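PDB 3B4N: endo-pectate lyase, which cleaves polygalacturonate, and probably also methylated pectins, by calcium-dependent elimination, acting within the chain and leaving oligosaccharides with unsaturated galacturonosyl ends. Local coordinates for residues D195-T198 / T203-I206; L226-N229 / T234-V237; W251-D256 / Y287-T292. One frame throughout, in Å; residues are numbered along the deposited sequence.

In the fold
After an N-terminal antiparallel sheet, the chain winds into a right-handed parallel beta-helix, and the three contacts follow one another along it without crossing. Interaction 1 closes a short corner loop, bringing strand 197-199 against strand 203-207 of the same coil. Interaction 2 repeats this one coil later, with strands 224-228 and 233-238. Their partner strands are stacked neighbours, and Met-204 and Ile-206 probably share backbone hydrogen bonds with Val-236. Interaction 3 closes a longer loop, joining the end of strand 246-253 to the turn leading into strand 290-298 in the following coil. It meets interaction 2 where His-228 reaches Trp-251, whereas interactions 1 and 3 do not touch.

Interaction 1 of 3, residues D195-T198 / T203-I206; sequences DAAT and TMTI. With ZN (zinc ion), chain D.
Met-204 reaches across a corner of the beta-helix to Ala-197, and the two illustrate how one coil of a solenoid fills its own interior. The methionine runs straight out from its strand, with CG anti to the backbone N (chi1 175°) and the next torsion extended as well. Only at the thioether does it bend (chi3 84°), which lays SD and CE beside the same methyl group: Ala-197 CB is 3.9 Å from Met-204 SD and equally far from Met-204 CE. The sulfur also approaches the backbone, with Met-204 SD 3.6 Å from Thr-198 O. Ile-206, two residues further along the strand, points to the same interior and touches the alanine methyl more loosely, Ile-206 CD1 lying 4.3 Å from Ala-197 CB. Ile-184 and Leu-226, on neighbouring strands, add to this apolar core.

The other face of segment 195-198 has a different chemistry. The CB of Thr-198 points away from Met-204, and its OG1 lies 2.7 Å from a water oxygen, a hydrogen bond to a zinc ligand. Asp-195 OD1 is the close ligand of that zinc at 1.9 Å, while Asp-195 OD2 is at most a long, secondary contact, 2.6 Å from the metal. Asp-173 adds a carboxylate and a second water is also bound. Lys-224 NZ is hydrogen-bonded to Asp-195 OD1, so that metal and lysine together hold this oxygen and fix the orientation of the carboxylate. The short segment thus separates two environments: Ala-197 belongs to a core held by van der Waals contact, whereas Asp-195 and Thr-198 belong to a metal site with its bound water, the threonine acting as a second-shell group that helps place that water.

Interaction 2 of 3, residues L226-N229 / T234-V237; sequences LQHN and TTVV
His-228 ND1 is approached from two directions: Trp-251 NE1 gives it a hydrogen bond, and Thr-235 OG1 stands 3.0 Å from the same His-228 ND1. The setting is the interior of a right-handed parallel beta-helix, where strands 224-228 and 233-238 of one coil face each other round a corner. The imidazole is placed by a first torsion that sets CG anti to the backbone N (chi1 -168°), sending the ring toward strand 233-238. There the threonine hydroxyl comes to it obliquely. Thr-234 CA sits at the ring's edge, close to its plane, 3.8 Å from His-228 CE1. On the remaining nitrogen, NE2 is hydrogen-bonded to Ser-233 OG, just before the second segment, so both ring nitrogens are engaged and the rotation of the imidazole is fixed. The indole N-H makes ND1 an acceptor, and the indole and imidazole planes stand about 80° apart.

Thr-235 divides its two branches between polar and apolar company. Its first torsion (chi1 -66°) turns OG1 to His-228 and to Asn-199, whose ND2 gives it a hydrogen bond, an inward link to the preceding coil. The same torsion sends the methyl the other way along the interior, with Thr-235 CG2 3.9 Å from Leu-226 CD1. That leucine branch bridges two residues of the opposing strand, and it packs most closely where Leu-226 CD1 meets Val-237 CG2 at 3.6 Å.

Interaction 3 of 3, residues W251-D256 / Y287-T292; sequences WRSCGD and YGDVAT
The carboxylate of Asp-289 receives Ser-253 from above its plane: Ser-253 OG donates to Asp-289 OD2 at 2.6 Å, 38° out of that plane. Two other flat groups lie near by. One face of the Trp-251 ring carries Ser-253 N, 3.9 Å above the ring plane and toward its rim, while the Arg-252 guanidinium has Gly-255 N over one face, toward its rim, and makes a cation-pi contact with Phe-312.

The serine hydroxyl stands anti to the backbone N (chi1 169°), which turns it to the aspartate, and Arg-264 NH1 is hydrogen-bonded to Ser-253 OG as well. Asp-289 is also gripped by main chain: OD2 accepts from Asn-284 N and OD1 from Arg-264 N. Three bonds to two oxygens hold the buried carboxylate in place and probably favour its ionised form. Arg-252 NH2 stays 5.7 Å from Asp-289 OD2 and is hydrogen-bonded to Asn-284 OD1.

Beyond the serine, Cys-254 is tied to Cys-257 by a disulfide. The contact joins a strand end in one beta-helix coil to the turn leading into strand 290-298 in the next: strand 246-253 lies between strands 224-228 and 276-284 in their sheet, and strand 290-298 runs parallel to strand 264-268 on another face.

Interaction 1 of 3, residues D195-T198 / T203-I206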
loop_
_atom_site.group_PDB
_atom_site.type_symbol
_atom_site.label_atom_id
_atom_site.label_comp_id
_atom_site.label_asym_id
_atom_site.label_seq_id
_atom_site.Cartn_x
_atom_site.Cartn_y
_atom_site.Cartn_z
ATOM N N ASP A 195 9.756 6.781 0.868
ATOM C CA ASP A 195 8.368 6.486 1.199
ATOM C C ASP A 195 7.814 5.773 -0.020
ATOM O O ASP A 195 8.486 5.700 -1.044
ATOM C CB ASP A 195 7.576 7.771 1.518
ATOM C CG ASP A 195 7.939 8.936 0.615
ATOM O OD1 ASP A 195 8.628 9.864 1.081
ATOM O OD2 ASP A 195 7.536 8.926 -0.557
ATOM N N ALA A 196 6.600 5.243 0.080
ATOM C CA ALA A 196 5.997 4.500 -1.031
ATOM C C ALA A 196 5.263 5.364 -2.061
ATOM O O ALA A 196 5.460 5.202 -3.275
ATOM C CB ALA A 196 5.039 3.436 -0.476
ATOM N N ALA A 197 4.403 6.256 -1.580
ATOM C CA ALA A 197 3.629 7.139 -2.449
ATOM C C ALA A 197 3.422 8.462 -1.741
ATOM O O ALA A 197 3.359 8.518 -0.509
ATOM C CB ALA A 197 2.285 6.504 -2.785
ATOM N N THR A 198 3.296 9.521 -2.532
ATOM C CA THR A 198 3.144 10.879 -2.024
ATOM C C THR A 198 1.935 11.560 -2.640
ATOM O O THR A 198 1.804 11.626 -3.862
ATOM C CB THR A 198 4.401 11.721 -2.355
ATOM O OG1 THR A 198 5.563 11.063 -1.841
ATOM C CG2 THR A 198 4.294 13.121 -1.771
ATOM N N THR A 203 -6.990 13.466 -4.786
ATOM C CA THR A 203 -7.306 12.205 -4.116
ATOM C C THR A 203 -6.345 11.145 -4.620
ATOM O O THR A 203 -6.252 10.910 -5.825
ATOM C CB THR A 203 -8.741 11.696 -4.396
ATOM O OG1 THR A 203 -9.695 12.681 -3.996
ATOM C CG2 THR A 203 -9.011 10.437 -3.577
ATOM N N MET A 204 -5.616 10.522 -3.699
ATOM C CA MET A 204 -4.682 9.453 -4.047
ATOM C C MET A 204 -5.230 8.169 -3.414
ATOM O O MET A 204 -5.365 8.074 -2.195
ATOM C CB MET A 204 -3.275 9.773 -3.528
ATOM C CG MET A 204 -2.278 8.634 -3.760
ATOM S SD MET A 204 -0.593 9.049 -3.265
ATOM C CE MET A 204 -0.694 8.684 -1.518
ATOM N N THR A 205 -5.559 7.194 -4.252
ATOM C CA THR A 205 -6.133 5.939 -3.783
ATOM C C THR A 205 -5.191 4.764 -3.977
ATOM O O THR A 205 -4.692 4.549 -5.083
ATOM C CB THR A 205 -7.445 5.638 -4.542
ATOM O OG1 THR A 205 -8.353 6.730 -4.364
ATOM C CG2 THR A 205 -8.094 4.355 -4.030
ATOM N N ILE A 206 -4.935 4.025 -2.896
ATOM C CA ILE A 206 -4.089 2.834 -2.933
ATOM C C ILE A 206 -5.078 1.668 -2.931
ATOM O O ILE A 206 -5.873 1.534 -1.995
ATOM C CB ILE A 206 -3.199 2.722 -1.675
ATOM C CG1 ILE A 206 -2.411 4.020 -1.432
ATOM C CG2 ILE A 206 -2.264 1.527 -1.819
ATOM C CD1 ILE A 206 -1.539 4.482 -2.596
HETATM ZN ZN ZN D . 9.027 11.079 -0.364
HETATM O O HOH W 1 7.671 12.257 -0.767
HETATM O O HOH W 2 10.315 12.324 0.421
#

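Interaction 2 of 3, residues L226-N229 / T234-V237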
loop_
_atom_site.group_PDB
_atom_site.type_symbol
_atom_site.label_atom_id
_atom_site.label_comp_id
_atom_site.label_asym_id
_atom_site.label_seq_id
_atom_site.Cartn_x
_atom_site.Cartn_y
_atom_site.Cartn_z
ATOM N N LEU A 226 2.961 6.329 3.319
ATOM C CA LEU A 226 2.255 7.331 2.529
ATOM C C LEU A 226 2.482 8.738 3.085
ATOM O O LEU A 226 2.181 9.022 4.252
ATOM C CB LEU A 226 0.749 7.004 2.499
ATOM C CG LEU A 226 0.402 5.572 2.060
ATOM C CD1 LEU A 226 -1.095 5.303 2.241
ATOM C CD2 LEU A 226 0.811 5.358 0.615
ATOM N N GLN A 227 3.042 9.607 2.245
ATOM C CA GLN A 227 3.303 10.997 2.616
ATOM C C GLN A 227 2.201 11.839 1.976
ATOM O O GLN A 227 1.838 11.613 0.827
ATOM C CB GLN A 227 4.677 11.424 2.093
ATOM C CG GLN A 227 5.052 12.880 2.365
ATOM C CD GLN A 227 5.168 13.205 3.843
ATOM O OE1 GLN A 227 5.400 12.327 4.676
ATOM N NE2 GLN A 227 5.022 14.483 4.173
ATOM N N HIS A 228 1.676 12.804 2.713
ATOM C CA HIS A 228 0.569 13.614 2.207
ATOM C C HIS A 228 0.889 15.091 2.420
ATOM O O HIS A 228 0.941 15.571 3.564
ATOM C CB HIS A 228 -0.693 13.166 2.959
ATOM C CG HIS A 228 -1.979 13.673 2.392
ATOM N ND1 HIS A 228 -3.169 13.000 2.581
ATOM C CD2 HIS A 228 -2.293 14.818 1.738
ATOM C CE1 HIS A 228 -4.159 13.713 2.070
ATOM N NE2 HIS A 228 -3.654 14.819 1.553
ATOM N N ASN A 229 1.111 15.790 1.306
ATOM C CA ASN A 229 1.496 17.206 1.309
ATOM C C ASN A 229 0.442 18.197 0.841
ATOM O O ASN A 229 0.409 19.334 1.312
ATOM C CB ASN A 229 2.723 17.417 0.416
ATOM C CG ASN A 229 3.904 16.560 0.814
ATOM O OD1 ASN A 229 4.625 16.051 -0.046
ATOM N ND2 ASN A 229 4.121 16.406 2.110
ATOM N N THR A 234 -7.400 14.004 -0.079
ATOM C CA THR A 234 -7.587 12.742 0.615
ATOM C C THR A 234 -6.721 11.608 0.107
ATOM O O THR A 234 -6.501 11.486 -1.096
ATOM C CB THR A 234 -9.050 12.271 0.435
ATOM O OG1 THR A 234 -9.934 13.359 0.742
ATOM C CG2 THR A 234 -9.372 11.077 1.332
ATOM N N THR A 235 -6.229 10.789 1.036
ATOM C CA THR A 235 -5.494 9.579 0.690
ATOM C C THR A 235 -6.435 8.453 1.124
ATOM O O THR A 235 -6.902 8.428 2.267
ATOM C CB THR A 235 -4.155 9.465 1.428
ATOM O OG1 THR A 235 -3.285 10.512 0.976
ATOM C CG2 THR A 235 -3.495 8.112 1.130
ATOM N N VAL A 236 -6.732 7.549 0.191
ATOM C CA VAL A 236 -7.643 6.430 0.426
ATOM C C VAL A 236 -6.864 5.119 0.356
ATOM O O VAL A 236 -6.048 4.934 -0.542
ATOM C CB VAL A 236 -8.759 6.420 -0.649
ATOM C CG1 VAL A 236 -9.745 5.277 -0.394
ATOM C CG2 VAL A 236 -9.483 7.760 -0.652
ATOM N N VAL A 237 -7.116 4.223 1.311
ATOM C CA VAL A 237 -6.440 2.928 1.356
ATOM C C VAL A 237 -7.481 1.821 1.446
ATOM O O VAL A 237 -8.226 1.737 2.427
ATOM C CB VAL A 237 -5.497 2.830 2.575
ATOM C CG1 VAL A 237 -4.808 1.455 2.594
ATOM C CG2 VAL A 237 -4.457 3.954 2.530
#

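Interaction 3 of 3, residues W251-D256 / Y287-T292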
loop_
_atom_site.group_PDB
_atom_site.type_symbol
_atom_site.label_atom_id
_atom_site.label_comp_id
_atom_site.label_asym_id
_atom_site.label_seq_id
_atom_site.Cartn_x
_atom_site.Cartn_y
_atom_site.Cartn_z
ATOM N N TRP A 251 0.562 6.439 7.305
ATOM C CA TRP A 251 0.276 7.734 6.692
ATOM C C TRP A 251 0.582 8.880 7.621
ATOM O O TRP A 251 0.307 8.815 8.823
ATOM C CB TRP A 251 -1.209 7.772 6.310
ATOM C CG TRP A 251 -1.747 9.089 5.827
ATOM C CD1 TRP A 251 -1.851 9.513 4.525
ATOM C CD2 TRP A 251 -2.380 10.095 6.625
ATOM N NE1 TRP A 251 -2.525 10.713 4.470
ATOM C CE2 TRP A 251 -2.863 11.091 5.744
ATOM C CE3 TRP A 251 -2.594 10.245 8.001
ATOM C CZ2 TRP A 251 -3.549 12.223 6.197
ATOM C CZ3 TRP A 251 -3.277 11.374 8.450
ATOM C CH2 TRP A 251 -3.745 12.347 7.549
ATOM N N ARG A 252 1.163 9.930 7.056
ATOM C CA ARG A 252 1.469 11.121 7.824
ATOM C C ARG A 252 1.094 12.378 7.058
ATOM O O ARG A 252 1.498 12.571 5.905
ATOM C CB ARG A 252 2.960 11.182 8.166
ATOM C CG ARG A 252 3.361 12.372 9.048
ATOM C CD ARG A 252 2.619 12.372 10.391
ATOM N NE ARG A 252 3.281 13.212 11.397
ATOM C CZ ARG A 252 2.852 14.405 11.804
ATOM N NH1 ARG A 252 3.535 15.079 12.727
ATOM N NH2 ARG A 252 1.741 14.925 11.303
ATOM N N SER A 253 0.283 13.213 7.689
ATOM C CA SER A 253 -0.054 14.507 7.117
ATOM C C SER A 253 1.237 15.271 7.411
ATOM O O SER A 253 1.682 15.305 8.552
ATOM C CB SER A 253 -1.204 15.142 7.885
ATOM O OG SER A 253 -1.366 16.494 7.497
ATOM N N CYS A 254 1.851 15.873 6.400
ATOM C CA CYS A 254 3.113 16.568 6.621
ATOM C C CYS A 254 3.125 17.421 7.889
ATOM O O CYS A 254 2.320 18.333 8.041
ATOM C CB CYS A 254 3.444 17.436 5.422
ATOM S SG CYS A 254 5.193 17.923 5.426
ATOM N N GLY A 255 4.072 17.136 8.777
ATOM C CA GLY A 255 4.141 17.868 10.031
ATOM C C GLY A 255 4.778 19.248 10.017
ATOM O O GLY A 255 4.331 20.134 10.746
ATOM N N ASP A 256 5.793 19.441 9.176
ATOM C CA ASP A 256 6.522 20.708 9.123
ATOM C C ASP A 256 6.875 21.191 7.717
ATOM O O ASP A 256 7.918 21.810 7.518
ATOM C CB ASP A 256 7.817 20.563 9.920
ATOM C CG ASP A 256 8.692 19.436 9.395
ATOM O OD1 ASP A 256 8.432 18.964 8.266
ATOM O OD2 ASP A 256 9.638 19.023 10.099
ATOM N N TYR A 287 -4.741 21.809 11.994
ATOM C CA TYR A 287 -4.995 22.136 10.597
ATOM C C TYR A 287 -6.277 21.480 10.083
ATOM O O TYR A 287 -6.581 21.551 8.893
ATOM C CB TYR A 287 -3.811 21.717 9.727
ATOM C CG TYR A 287 -2.557 22.561 9.903
ATOM C CD1 TYR A 287 -1.298 22.005 9.695
ATOM C CD2 TYR A 287 -2.633 23.919 10.226
ATOM C CE1 TYR A 287 -0.142 22.766 9.795
ATOM C CE2 TYR A 287 -1.475 24.698 10.335
ATOM C CZ TYR A 287 -0.238 24.114 10.114
ATOM O OH TYR A 287 0.912 24.867 10.178
ATOM N N GLY A 288 -7.007 20.828 10.982
ATOM C CA GLY A 288 -8.268 20.207 10.613
ATOM C C GLY A 288 -8.200 18.845 9.953
ATOM O O GLY A 288 -9.196 18.389 9.391
ATOM N N ASP A 289 -7.042 18.195 10.016
ATOM C CA ASP A 289 -6.895 16.869 9.412
ATOM C C ASP A 289 -7.823 15.860 10.068
ATOM O O ASP A 289 -8.069 15.917 11.273
ATOM C CB ASP A 289 -5.485 16.322 9.601
ATOM C CG ASP A 289 -4.415 17.162 8.953
ATOM O OD1 ASP A 289 -4.716 18.111 8.185
ATOM O OD2 ASP A 289 -3.245 16.846 9.221
ATOM N N VAL A 290 -8.318 14.911 9.286
ATOM C CA VAL A 290 -9.165 13.872 9.856
ATOM C C VAL A 290 -8.821 12.523 9.253
ATOM O O VAL A 290 -8.798 12.377 8.028
ATOM C CB VAL A 290 -10.659 14.117 9.600
ATOM C CG1 VAL A 290 -11.477 13.021 10.310
ATOM C CG2 VAL A 290 -11.066 15.497 10.112
ATOM N N ALA A 291 -8.529 11.552 10.112
ATOM C CA ALA A 291 -8.228 10.191 9.671
ATOM C C ALA A 291 -9.448 9.347 10.004
ATOM O O ALA A 291 -9.856 9.278 11.153
ATOM C CB ALA A 291 -7.015 9.647 10.397
ATOM N N THR A 292 -10.033 8.720 8.990
ATOM C CA THR A 292 -11.209 7.869 9.165
ATOM C C THR A 292 -10.717 6.461 8.859
ATOM O O THR A 292 -10.400 6.149 7.715
ATOM C CB THR A 292 -12.320 8.318 8.204
ATOM O OG1 THR A 292 -12.684 9.672 8.523
ATOM C CG2 THR A 292 -13.546 7.430 8.333
#